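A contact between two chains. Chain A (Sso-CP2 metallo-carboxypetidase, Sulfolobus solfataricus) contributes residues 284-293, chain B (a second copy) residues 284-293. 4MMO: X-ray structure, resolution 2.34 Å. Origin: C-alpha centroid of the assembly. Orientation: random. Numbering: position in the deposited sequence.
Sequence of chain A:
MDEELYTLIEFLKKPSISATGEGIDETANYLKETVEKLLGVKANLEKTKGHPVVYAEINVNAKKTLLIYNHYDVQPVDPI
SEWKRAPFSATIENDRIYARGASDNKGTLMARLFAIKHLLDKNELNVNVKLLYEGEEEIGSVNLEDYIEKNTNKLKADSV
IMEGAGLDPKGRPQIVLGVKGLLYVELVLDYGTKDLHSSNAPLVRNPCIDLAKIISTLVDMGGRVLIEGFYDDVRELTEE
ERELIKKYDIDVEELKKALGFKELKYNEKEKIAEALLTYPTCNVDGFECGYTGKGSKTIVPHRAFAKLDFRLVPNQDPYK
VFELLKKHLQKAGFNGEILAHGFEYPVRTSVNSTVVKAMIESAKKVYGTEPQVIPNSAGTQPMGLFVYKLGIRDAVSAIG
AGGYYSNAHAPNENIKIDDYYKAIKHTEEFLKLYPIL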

ATOM      1  N   VAL A 284      -7.392  -9.339  -1.674  1.00 30.28           N
ATOM      2  CA  VAL A 284      -6.549  -8.361  -0.994  1.00 28.05           C
ATOM      3  C   VAL A 284      -7.031  -6.960  -1.349  1.00 32.81           C
ATOM      4  O   VAL A 284      -6.966  -6.548  -2.508  1.00 41.31           O
ATOM      5  CB  VAL A 284      -5.060  -8.521  -1.379  1.00 40.93           C
ATOM      6  CG1 VAL A 284      -4.204  -7.457  -0.696  1.00 33.92           C
ATOM      7  CG2 VAL A 284      -4.560  -9.914  -1.016  1.00 28.40           C
ATOM      8  N   ASP A 285      -7.518  -6.233  -0.349  1.00 39.80           N
ATOM      9  CA  ASP A 285      -8.015  -4.878  -0.558  1.00 46.09           C
ATOM     10  C   ASP A 285      -6.884  -3.878  -0.451  1.00 34.46           C
ATOM     11  O   ASP A 285      -6.948  -2.785  -1.016  1.00 45.07           O
ATOM     12  CB  ASP A 285      -9.080  -4.525   0.480  1.00 33.42           C
ATOM     13  CG  ASP A 285     -10.249  -5.468   0.454  1.00 33.78           C
ATOM     14  OD1 ASP A 285     -11.140  -5.291  -0.404  1.00 49.70           O
ATOM     15  OD2 ASP A 285     -10.274  -6.390   1.291  1.00 52.84           O
ATOM     16  N   GLY A 286      -5.850  -4.246   0.294  1.00 43.84           N
ATOM     17  CA  GLY A 286      -4.761  -3.330   0.545  1.00 29.38           C
ATOM     18  C   GLY A 286      -3.520  -3.998   1.088  1.00 31.83           C
ATOM     19  O   GLY A 286      -3.586  -5.000   1.796  1.00 46.66           O
ATOM     20  N   PHE A 287      -2.380  -3.429   0.727  1.00 28.27           N
ATOM     21  CA  PHE A 287      -1.102  -3.830   1.281  1.00 35.38           C
ATOM     22  C   PHE A 287      -0.210  -2.598   1.316  1.00 41.30           C
ATOM     23  O   PHE A 287       0.054  -1.981   0.282  1.00 53.35           O
ATOM     24  CB  PHE A 287      -0.473  -4.938   0.433  1.00 30.52           C
ATOM     25  CG  PHE A 287       0.812  -5.485   0.998  1.00 45.40           C
ATOM     26  CD1 PHE A 287       0.823  -6.666   1.721  1.00 61.44           C
ATOM     27  CD2 PHE A 287       2.006  -4.823   0.798  1.00 73.91           C
ATOM     28  CE1 PHE A 287       2.006  -7.168   2.236  1.00 55.15           C
ATOM     29  CE2 PHE A 287       3.184  -5.322   1.309  1.00 75.51           C
ATOM     30  CZ  PHE A 287       3.183  -6.494   2.029  1.00 45.23           C
ATOM     31  N   GLU A 288       0.222  -2.232   2.518  1.00 40.61           N
ATOM     32  CA  GLU A 288       1.081  -1.075   2.723  1.00 54.26           C
ATOM     33  C   GLU A 288       2.317  -1.492   3.493  1.00 41.97           C
ATOM     34  O   GLU A 288       2.233  -2.228   4.475  1.00 45.87           O
ATOM     35  CB  GLU A 288       0.340   0.006   3.512  1.00 61.82           C
ATOM     36  CG  GLU A 288       1.174   1.236   3.859  1.00 79.10           C
ATOM     37  CD  GLU A 288       1.510   2.080   2.644  1.00101.26           C
ATOM     38  OE1 GLU A 288       0.655   2.189   1.738  1.00105.97           O
ATOM     39  OE2 GLU A 288       2.630   2.635   2.593  1.00111.27           O
ATOM     40  N   CYS A 289       3.466  -1.012   3.044  1.00 48.33           N
ATOM     41  CA  CYS A 289       4.707  -1.235   3.764  1.00 46.04           C
ATOM     42  C   CYS A 289       5.812  -0.325   3.263  1.00 48.10           C
ATOM     43  O   CYS A 289       5.929  -0.073   2.065  1.00 50.02           O
ATOM     44  CB  CYS A 289       5.157  -2.682   3.624  1.00 45.36           C
ATOM     45  SG  CYS A 289       6.672  -2.997   4.532  1.00 75.48           S
ATOM     46  N   GLY A 290       6.626   0.159   4.194  1.00 47.63           N
ATOM     47  CA  GLY A 290       7.798   0.937   3.854  1.00 43.46           C
ATOM     48  C   GLY A 290       7.487   2.210   3.097  1.00 57.70           C
ATOM     49  O   GLY A 290       6.379   2.742   3.169  1.00 46.76           O
ATOM     50  N   TYR A 291       8.480   2.685   2.353  1.00 61.02           N
ATOM     51  CA  TYR A 291       8.406   3.987   1.707  1.00 74.78           C
ATOM     52  C   TYR A 291       7.654   3.967   0.386  1.00 76.05           C
ATOM     53  O   TYR A 291       7.934   3.157  -0.496  1.00 67.82           O
ATOM     54  CB  TYR A 291       9.814   4.534   1.476  1.00 66.64           C
ATOM     55  CG  TYR A 291       9.838   5.794   0.647  1.00 73.55           C
ATOM     56  CD1 TYR A 291       9.477   7.017   1.196  1.00 86.72           C
ATOM     57  CD2 TYR A 291      10.224   5.762  -0.688  1.00 70.54           C
ATOM     58  CE1 TYR A 291       9.499   8.175   0.440  1.00 91.60           C
ATOM     59  CE2 TYR A 291      10.255   6.913  -1.451  1.00 73.80           C
ATOM     60  CZ  TYR A 291       9.890   8.119  -0.883  1.00 84.60           C
ATOM     61  OH  TYR A 291       9.914   9.268  -1.642  1.00 68.34           O
ATOM     62  N   THR A 292       6.701   4.885   0.265  1.00106.59           N
ATOM     63  CA  THR A 292       5.987   5.124  -0.980  1.00128.53           C
ATOM     64  C   THR A 292       6.210   6.570  -1.404  1.00137.88           C
ATOM     65  O   THR A 292       6.456   7.436  -0.562  1.00153.07           O
ATOM     66  CB  THR A 292       4.478   4.873  -0.820  1.00130.38           C
ATOM     67  N   GLY A 293       6.135   6.823  -2.707  1.00116.79           N
ATOM     68  CA  GLY A 293       6.303   8.161  -3.245  1.00104.66           C
ATOM     69  C   GLY A 293       7.406   8.235  -4.281  1.00100.39           C
ATOM     70  O   GLY A 293       8.027   7.227  -4.617  1.00103.25           O
TER
ATOM     71  N   VAL B 284      13.213  -5.280   0.169  1.00 34.89           N
ATOM     72  CA  VAL B 284      12.033  -4.520  -0.208  1.00 29.30           C
ATOM     73  C   VAL B 284      11.973  -3.262   0.638  1.00 48.42           C
ATOM     74  O   VAL B 284      11.820  -3.326   1.855  1.00 48.95           O
ATOM     75  CB  VAL B 284      10.740  -5.326   0.011  1.00 33.43           C
ATOM     76  CG1 VAL B 284       9.515  -4.466  -0.288  1.00 33.41           C
ATOM     77  CG2 VAL B 284      10.741  -6.571  -0.850  1.00 32.60           C
ATOM     78  N   ASP B 285      12.088  -2.119  -0.025  1.00 37.46           N
ATOM     79  CA  ASP B 285      12.024  -0.833   0.640  1.00 33.08           C
ATOM     80  C   ASP B 285      10.590  -0.355   0.761  1.00 35.93           C
ATOM     81  O   ASP B 285      10.276   0.477   1.612  1.00 44.67           O
ATOM     82  CB  ASP B 285      12.825   0.196  -0.152  1.00 38.62           C
ATOM     83  CG  ASP B 285      14.231  -0.267  -0.434  1.00 40.12           C
ATOM     84  OD1 ASP B 285      15.063  -0.197   0.493  1.00 56.64           O
ATOM     85  OD2 ASP B 285      14.497  -0.703  -1.573  1.00 50.33           O
ATOM     86  N   GLY B 286       9.720  -0.866  -0.102  1.00 36.58           N
ATOM     87  CA  GLY B 286       8.356  -0.383  -0.147  1.00 24.13           C
ATOM     88  C   GLY B 286       7.437  -1.261  -0.970  1.00 35.40           C
ATOM     89  O   GLY B 286       7.858  -1.914  -1.921  1.00 38.35           O
ATOM     90  N   PHE B 287       6.171  -1.276  -0.574  1.00 34.65           N
ATOM     91  CA  PHE B 287       5.124  -1.953  -1.315  1.00 29.99           C
ATOM     92  C   PHE B 287       3.832  -1.226  -0.973  1.00 43.48           C
ATOM     93  O   PHE B 287       3.475  -1.094   0.201  1.00 42.32           O
ATOM     94  CB  PHE B 287       5.068  -3.430  -0.913  1.00 36.07           C
ATOM     95  CG  PHE B 287       4.168  -4.285  -1.775  1.00 41.64           C
ATOM     96  CD1 PHE B 287       2.912  -3.850  -2.173  1.00 51.27           C
ATOM     97  CD2 PHE B 287       4.582  -5.544  -2.171  1.00 60.62           C
ATOM     98  CE1 PHE B 287       2.098  -4.651  -2.950  1.00 55.25           C
ATOM     99  CE2 PHE B 287       3.768  -6.346  -2.952  1.00 60.14           C
ATOM    100  CZ  PHE B 287       2.528  -5.899  -3.340  1.00 53.65           C
ATOM    101  N   GLU B 288       3.148  -0.738  -2.003  1.00 42.79           N
ATOM    102  CA  GLU B 288       1.867  -0.069  -1.834  1.00 38.30           C
ATOM    103  C   GLU B 288       0.843  -0.604  -2.829  1.00 37.45           C
ATOM    104  O   GLU B 288       1.131  -0.770  -4.016  1.00 42.68           O
ATOM    105  CB  GLU B 288       2.025   1.437  -2.024  1.00 54.88           C
ATOM    106  CG  GLU B 288       0.744   2.225  -1.789  1.00 65.34           C
ATOM    107  N   CYS B 289      -0.356  -0.875  -2.333  1.00 37.24           N
ATOM    108  CA  CYS B 289      -1.458  -1.272  -3.188  1.00 38.17           C
ATOM    109  C   CYS B 289      -2.778  -1.089  -2.462  1.00 37.80           C
ATOM    110  O   CYS B 289      -2.911  -1.460  -1.299  1.00 46.42           O
ATOM    111  CB  CYS B 289      -1.314  -2.729  -3.615  1.00 34.04           C
ATOM    112  SG  CYS B 289      -2.598  -3.252  -4.760  1.00 76.82           S
ATOM    113  N   GLY B 290      -3.745  -0.502  -3.155  1.00 36.69           N
ATOM    114  CA  GLY B 290      -5.105  -0.428  -2.657  1.00 34.48           C
ATOM    115  C   GLY B 290      -5.317   0.500  -1.477  1.00 37.54           C
ATOM    116  O   GLY B 290      -4.523   1.405  -1.222  1.00 48.49           O
ATOM    117  N   TYR B 291      -6.410   0.265  -0.761  1.00 60.22           N
ATOM    118  CA  TYR B 291      -6.821   1.122   0.343  1.00 72.64           C
ATOM    119  C   TYR B 291      -6.181   0.658   1.642  1.00 62.31           C
ATOM    120  O   TYR B 291      -6.213  -0.527   1.972  1.00 66.34           O
ATOM    121  CB  TYR B 291      -8.346   1.116   0.463  1.00 79.05           C
ATOM    122  CG  TYR B 291      -8.877   1.687   1.758  1.00 91.94           C
ATOM    123  CD1 TYR B 291      -9.044   3.055   1.921  1.00 86.76           C
ATOM    124  CD2 TYR B 291      -9.224   0.853   2.812  1.00 99.84           C
ATOM    125  CE1 TYR B 291      -9.534   3.575   3.101  1.00 94.84           C
ATOM    126  CE2 TYR B 291      -9.714   1.364   3.993  1.00 99.78           C
ATOM    127  CZ  TYR B 291      -9.867   2.726   4.133  1.00 99.01           C
ATOM    128  OH  TYR B 291     -10.357   3.238   5.309  1.00104.45           O
ATOM    129  N   THR B 292      -5.599   1.600   2.374  1.00 66.49           N
ATOM    130  CA  THR B 292      -4.846   1.277   3.579  1.00 93.62           C
ATOM    131  C   THR B 292      -5.074   2.316   4.677  1.00 95.40           C
ATOM    132  O   THR B 292      -4.225   2.513   5.546  1.00105.64           O
ATOM    133  CB  THR B 292      -3.343   1.173   3.261  1.00103.83           C
ATOM    134  OG1 THR B 292      -2.856   2.436   2.790  1.00 96.51           O
ATOM    135  CG2 THR B 292      -3.106   0.109   2.191  1.00112.06           C
ATOM    136  N   GLY B 293      -6.232   2.971   4.632  1.00 90.32           N
ATOM    137  CA  GLY B 293      -6.607   3.951   5.635  1.00 80.08           C
ATOM    138  C   GLY B 293      -7.437   3.327   6.740  1.00 77.26           C
ATOM    139  O   GLY B 293      -7.628   2.110   6.767  1.00 71.30           O
TER

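Strands 284-290 of the two copies run antiparallel (156° between their directions) and pair edge to edge over 286-290, centred on Glu288(A) opposite Glu288(B), CA to CA 4.7 Å. Six backbone hydrogen bonds join them. Around the centre, Phe287 and Cys289 of opposite chains form two closed rings: Phe287(A) N to Cys289(B) O and Cys289(B) N to Phe287(A) O are both 2.9 Å, while Phe287(B) N to Cys289(A) O is 2.9 Å and Cys289(A) N to Phe287(B) O 2.8 Å. At each end of the paired segment, Tyr291, just past its strand, donates to Asp285 within the other: Tyr291(A) N to Asp285(B) O (2.9 Å) and Tyr291(B) N to Asp285(A) O (3.1 Å). CA-H...O contacts fill the gaps, such as Gly286(A) CA to Cys289(B) O at 3.2 Å. Glycine permits this closeness: an ideal CB on Gly290(A) would lie 2.1 Å from Asp285(B) O, and one on Gly286(A) 2.0 Å from Tyr291(B) O. Gly290 also has positive phi in both chains. On the face carrying Phe287 and Cys289, the phenyl rings meet edge to face, the edge of Phe287(A) toward the face of Phe287(B), with centroids 4.4 Å apart and planes at 57°. On the other face, Glu288(A) OE1 lies 3.5 Å from Glu288(B) CG, the last modelled atom of that side chain.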